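Local structure of paraflagellar rod component (Trypanosoma brucei, 2Q0X) at residues Thr117-Val122 with Pro198-Ala203; Val138-Val143 with Val225-Met230. The protein is of unknown function but adopts the alpha/beta-hydrolase fold and belongs to the DUF1749 family, whose activity, if any, is not established. One frame throughout, in Å; residues are numbered along the deposited sequence.

Interactions 1 and 2 are neighbours in one alpha/beta-hydrolase fold, their centres about 10 Å apart. Their segments alternate along the chain in the order 117-122, 138-143, 198-203, 225-230. Helix 119-128 and strand 135-143 follow each other in sequence, so a single helix-strand unit supplies the first half of both contacts. Interaction 2 pairs strands 135-143 and 227-232 inside the mixed sheet, while interaction 1 lies against that sheet, where helix 119-128 meets the start of helix 200-209. They touch directly: L200 CD1 is 3.5 Å from G142 N, and V122 CG1 is 3.8 Å from V138 CG1. The starts of both helices thus pack on the same face of the sheet, beside strand 135-143.

Interaction 1: Thr117-Val122 with Pro198-Ala203; sequences TGTQLV and PTLQEA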
# COMPACT_ATOMS: atom_id res chain seq x y z
N THR A 117 -10.09 8.75 -7.01
CA THR A 117 -9.45 10.02 -6.60
C THR A 117 -8.01 10.23 -7.16
O THR A 117 -7.39 11.27 -6.88
CB THR A 117 -9.46 10.18 -5.07
OG1 THR A 117 -8.65 9.16 -4.46
CG2 THR A 117 -10.92 10.14 -4.51
N GLY A 118 -7.50 9.26 -7.93
CA GLY A 118 -6.25 9.41 -8.66
C GLY A 118 -6.32 10.52 -9.69
O GLY A 118 -5.31 11.16 -10.01
N THR A 119 -7.53 10.76 -10.20
CA THR A 119 -7.76 11.83 -11.12
C THR A 119 -7.40 13.21 -10.57
O THR A 119 -7.03 14.10 -11.34
CB THR A 119 -9.20 11.85 -11.69
OG1 THR A 119 -10.11 12.19 -10.66
CG2 THR A 119 -9.60 10.54 -12.28
N GLN A 120 -7.56 13.40 -9.26
CA GLN A 120 -7.12 14.63 -8.60
C GLN A 120 -5.65 14.93 -8.87
O GLN A 120 -5.25 16.11 -9.01
CB GLN A 120 -7.28 14.50 -7.09
CG GLN A 120 -7.07 15.81 -6.32
CD GLN A 120 -7.35 15.70 -4.86
OE1 GLN A 120 -7.19 14.63 -4.27
NE2 GLN A 120 -7.73 16.82 -4.23
N LEU A 121 -4.84 13.88 -8.87
CA LEU A 121 -3.42 14.01 -9.09
C LEU A 121 -3.11 14.37 -10.53
O LEU A 121 -2.17 15.09 -10.80
CB LEU A 121 -2.69 12.72 -8.68
CG LEU A 121 -2.96 12.20 -7.26
CD1 LEU A 121 -1.92 11.14 -6.91
CD2 LEU A 121 -2.97 13.32 -6.22
N VAL A 122 -3.91 13.85 -11.47
CA VAL A 122 -3.64 14.07 -12.87
C VAL A 122 -3.83 15.54 -13.24
O VAL A 122 -3.01 16.08 -13.98
CB VAL A 122 -4.47 13.12 -13.77
CG1 VAL A 122 -4.38 13.53 -15.26
CG2 VAL A 122 -4.01 11.68 -13.58
N PRO A 198 -11.03 16.24 -6.46
CA PRO A 198 -10.86 14.86 -6.05
C PRO A 198 -11.21 13.84 -7.10
O PRO A 198 -10.43 12.96 -7.35
CB PRO A 198 -11.78 14.75 -4.83
CG PRO A 198 -11.77 16.11 -4.25
CD PRO A 198 -11.77 17.02 -5.45
N THR A 199 -12.37 13.99 -7.75
CA THR A 199 -12.85 13.03 -8.75
C THR A 199 -13.45 13.77 -9.93
O THR A 199 -13.53 14.99 -9.95
CB THR A 199 -13.93 12.11 -8.14
OG1 THR A 199 -15.06 12.91 -7.74
CG2 THR A 199 -13.36 11.33 -6.92
N LEU A 200 -13.88 13.01 -10.93
CA LEU A 200 -14.59 13.54 -12.08
C LEU A 200 -15.94 14.18 -11.73
O LEU A 200 -16.46 14.97 -12.52
CB LEU A 200 -14.78 12.46 -13.12
CG LEU A 200 -13.49 12.02 -13.82
CD1 LEU A 200 -13.83 11.15 -14.99
CD2 LEU A 200 -12.67 13.20 -14.26
N GLN A 201 -16.53 13.83 -10.58
CA GLN A 201 -17.71 14.57 -10.11
C GLN A 201 -17.41 16.07 -10.03
O GLN A 201 -18.14 16.89 -10.60
CB GLN A 201 -18.18 14.06 -8.76
CG GLN A 201 -19.56 14.55 -8.33
CD GLN A 201 -20.69 13.87 -9.07
OE1 GLN A 201 -20.53 12.75 -9.56
NE2 GLN A 201 -21.85 14.55 -9.16
N GLU A 202 -16.34 16.44 -9.34
CA GLU A 202 -15.99 17.86 -9.17
C GLU A 202 -15.34 18.45 -10.43
O GLU A 202 -15.61 19.60 -10.79
CB GLU A 202 -15.05 18.03 -7.97
CG GLU A 202 -15.69 17.62 -6.62
CD GLU A 202 -15.29 16.24 -6.14
OE1 GLU A 202 -14.98 15.35 -6.97
OE2 GLU A 202 -15.31 16.04 -4.90
N ALA A 203 -14.50 17.66 -11.09
CA ALA A 203 -13.74 18.13 -12.25
C ALA A 203 -14.60 18.32 -13.51
O ALA A 203 -14.35 19.22 -14.29
CB ALA A 203 -12.60 17.19 -12.54
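T117, T119 and Q120 gather round the carbonyl of P198 where the turn after strand 110-115 enters helix 119-128. The strand-turn-helix position, and a sequence that sets S116 midway between the small residues A114 and G118, are consistent with the nucleophile elbow of alpha/beta hydrolases, although no activity is established here. The evidence for tight packing centres on P198 O. T117 CA approaches it at 3.2 Å in a C-H...O contact with an angle of 150° at the hydrogen. Q120 N, at 3.5 Å from P198 O, gives only a weak, bent hydrogen bond, and Q120 CB also comes within 3.5 Å of this oxygen. T119 packs beside the group with OG1 between its backbone N and carbonyl carbon (chi1 68°). That oxygen lies 3.4 Å from T199 CA and is hydrogen-bonded to S116 O. The methyls T117 CG2 and T199 CG2 meet at 3.6 Å, their side chains crossing obliquely.

Contact loosens toward the amide end of Q120. The chain, extended beyond CG, runs past P198 N and CA, and Q120 NE2 stays 4.0 Å from P198 N. The amide takes its polar partners outside the segments: OE1 binds R191 and NE2 makes a weak bond to G195 O. On the far side of T199, the partly exposed E202 completes a capping box at the start of helix 200-209, and its OE2 bonds to Y183. E202 OE1 takes two donors. T199 OG1 meets it at 2.6 Å, nearly along the C-O axis; T199 N comes to 3.0 Å, from 43° out of the carboxylate plane.

Interaction 2: Val138-Val143 with Val225-Met230; sequences VILHGV and VPLLLM
H141 and M230 cross at about a right angle where two parallel strands of the hydrolase sheet pair, with H141 CD2 3.7 Å from M230 CB. M230 O lies over one face of the imidazole, and H141 NE2 is hydrogen-bonded to D267 OD2, outside the pair. The methionine chain starts with CG anti to its carbonyl carbon (chi1 -56°), and SD reaches I139 CG2 at 3.6 Å. I139, H141, L228 and M230 share this face, which is covered by helix 280-299 through F290 and H283.

V138, L140, L227 and L229 occupy the other face, where helix 119-128 packs L126 on V138 and F123 on L140. L140 and L229 lie side by side and point the same way, CB to CD2 at 3.9 Å, whereas V138 and L227 meet at a slant, CG1 to CD1 also at 3.9 Å. Just before strand 227-232, the V225 side chain crosses that of V138 at about a right angle, CG2 to CG2.

Between the faces, the two segment axes differ by 14°, and the backbones are joined by five hydrogen bonds with N-H...O angles of at least 163°, from V138 N to P226 O at one end to G142 N to M230 O at 2.9 Å at the other. The chemistry therefore divides largely in two: nearly straight amide bonds fix the parallel register and satisfy buried backbone polar groups, while mostly apolar side chains, with H141 the polar exception, line both faces under the two helices.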
# COMPACT_ATOMS: atom_id res chain seq x y z
N VAL A 138 -4.23 11.27 -21.92
CA VAL A 138 -4.78 11.16 -20.59
C VAL A 138 -6.06 10.33 -20.65
O VAL A 138 -6.89 10.51 -21.54
CB VAL A 138 -5.02 12.56 -19.97
CG1 VAL A 138 -5.66 12.44 -18.62
CG2 VAL A 138 -3.66 13.37 -19.87
N ILE A 139 -6.21 9.42 -19.70
CA ILE A 139 -7.42 8.62 -19.57
C ILE A 139 -7.90 8.75 -18.13
O ILE A 139 -7.16 8.44 -17.21
CB ILE A 139 -7.15 7.09 -19.87
CG1 ILE A 139 -6.57 6.89 -21.27
CG2 ILE A 139 -8.42 6.26 -19.62
CD1 ILE A 139 -5.59 5.70 -21.40
N LEU A 140 -9.14 9.16 -17.95
CA LEU A 140 -9.68 9.33 -16.61
C LEU A 140 -10.99 8.57 -16.48
O LEU A 140 -11.87 8.67 -17.32
CB LEU A 140 -9.91 10.81 -16.28
CG LEU A 140 -8.74 11.79 -16.50
CD1 LEU A 140 -9.20 13.23 -16.33
CD2 LEU A 140 -7.60 11.46 -15.62
N HIS A 141 -11.10 7.81 -15.40
CA HIS A 141 -12.32 7.08 -15.07
C HIS A 141 -12.92 7.68 -13.82
O HIS A 141 -12.21 7.98 -12.86
CB HIS A 141 -12.08 5.58 -14.88
CG HIS A 141 -13.33 4.79 -14.61
ND1 HIS A 141 -13.93 4.75 -13.37
CD2 HIS A 141 -14.10 4.03 -15.42
CE1 HIS A 141 -15.00 3.99 -13.42
NE2 HIS A 141 -15.14 3.54 -14.66
N GLY A 142 -14.24 7.83 -13.86
CA GLY A 142 -14.99 8.18 -12.67
C GLY A 142 -16.41 7.69 -12.66
O GLY A 142 -17.06 7.53 -13.71
N VAL A 143 -16.89 7.44 -11.45
CA VAL A 143 -18.30 7.18 -11.18
C VAL A 143 -18.93 8.49 -10.78
O VAL A 143 -18.42 9.19 -9.92
CB VAL A 143 -18.49 6.18 -10.04
CG1 VAL A 143 -20.01 5.94 -9.79
CG2 VAL A 143 -17.71 4.87 -10.34
N VAL A 225 -3.65 17.57 -24.38
CA VAL A 225 -3.44 16.41 -25.23
C VAL A 225 -4.74 15.62 -25.25
O VAL A 225 -5.66 15.92 -24.50
CB VAL A 225 -2.24 15.56 -24.72
CG1 VAL A 225 -0.95 16.41 -24.77
CG2 VAL A 225 -2.50 14.97 -23.32
N PRO A 226 -4.84 14.61 -26.14
CA PRO A 226 -6.08 13.86 -26.22
C PRO A 226 -6.52 13.19 -24.90
O PRO A 226 -5.70 12.67 -24.13
CB PRO A 226 -5.80 12.85 -27.33
CG PRO A 226 -4.73 13.48 -28.16
CD PRO A 226 -3.87 14.16 -27.15
N LEU A 227 -7.83 13.24 -24.66
CA LEU A 227 -8.42 12.87 -23.41
C LEU A 227 -9.54 11.84 -23.66
O LEU A 227 -10.36 12.03 -24.56
CB LEU A 227 -8.98 14.12 -22.74
CG LEU A 227 -9.83 13.92 -21.49
CD1 LEU A 227 -8.98 13.31 -20.43
CD2 LEU A 227 -10.40 15.29 -21.06
N LEU A 228 -9.49 10.72 -22.93
CA LEU A 228 -10.62 9.80 -22.84
C LEU A 228 -11.18 9.94 -21.44
O LEU A 228 -10.49 9.73 -20.47
CB LEU A 228 -10.19 8.36 -23.12
CG LEU A 228 -11.21 7.21 -22.93
CD1 LEU A 228 -12.40 7.36 -23.89
CD2 LEU A 228 -10.54 5.80 -23.09
N LEU A 229 -12.44 10.35 -21.36
CA LEU A 229 -13.22 10.32 -20.13
C LEU A 229 -14.08 9.06 -20.12
O LEU A 229 -14.87 8.83 -21.05
CB LEU A 229 -14.11 11.57 -20.02
CG LEU A 229 -13.39 12.89 -19.74
CD1 LEU A 229 -14.44 13.95 -19.51
CD2 LEU A 229 -12.46 12.78 -18.52
N MET A 230 -13.93 8.27 -19.06
CA MET A 230 -14.67 7.03 -18.89
C MET A 230 -15.61 7.22 -17.72
O MET A 230 -15.19 7.29 -16.59
CB MET A 230 -13.73 5.87 -18.64
CG MET A 230 -12.68 5.68 -19.72
SD MET A 230 -11.49 4.40 -19.28
CE MET A 230 -12.49 2.93 -19.53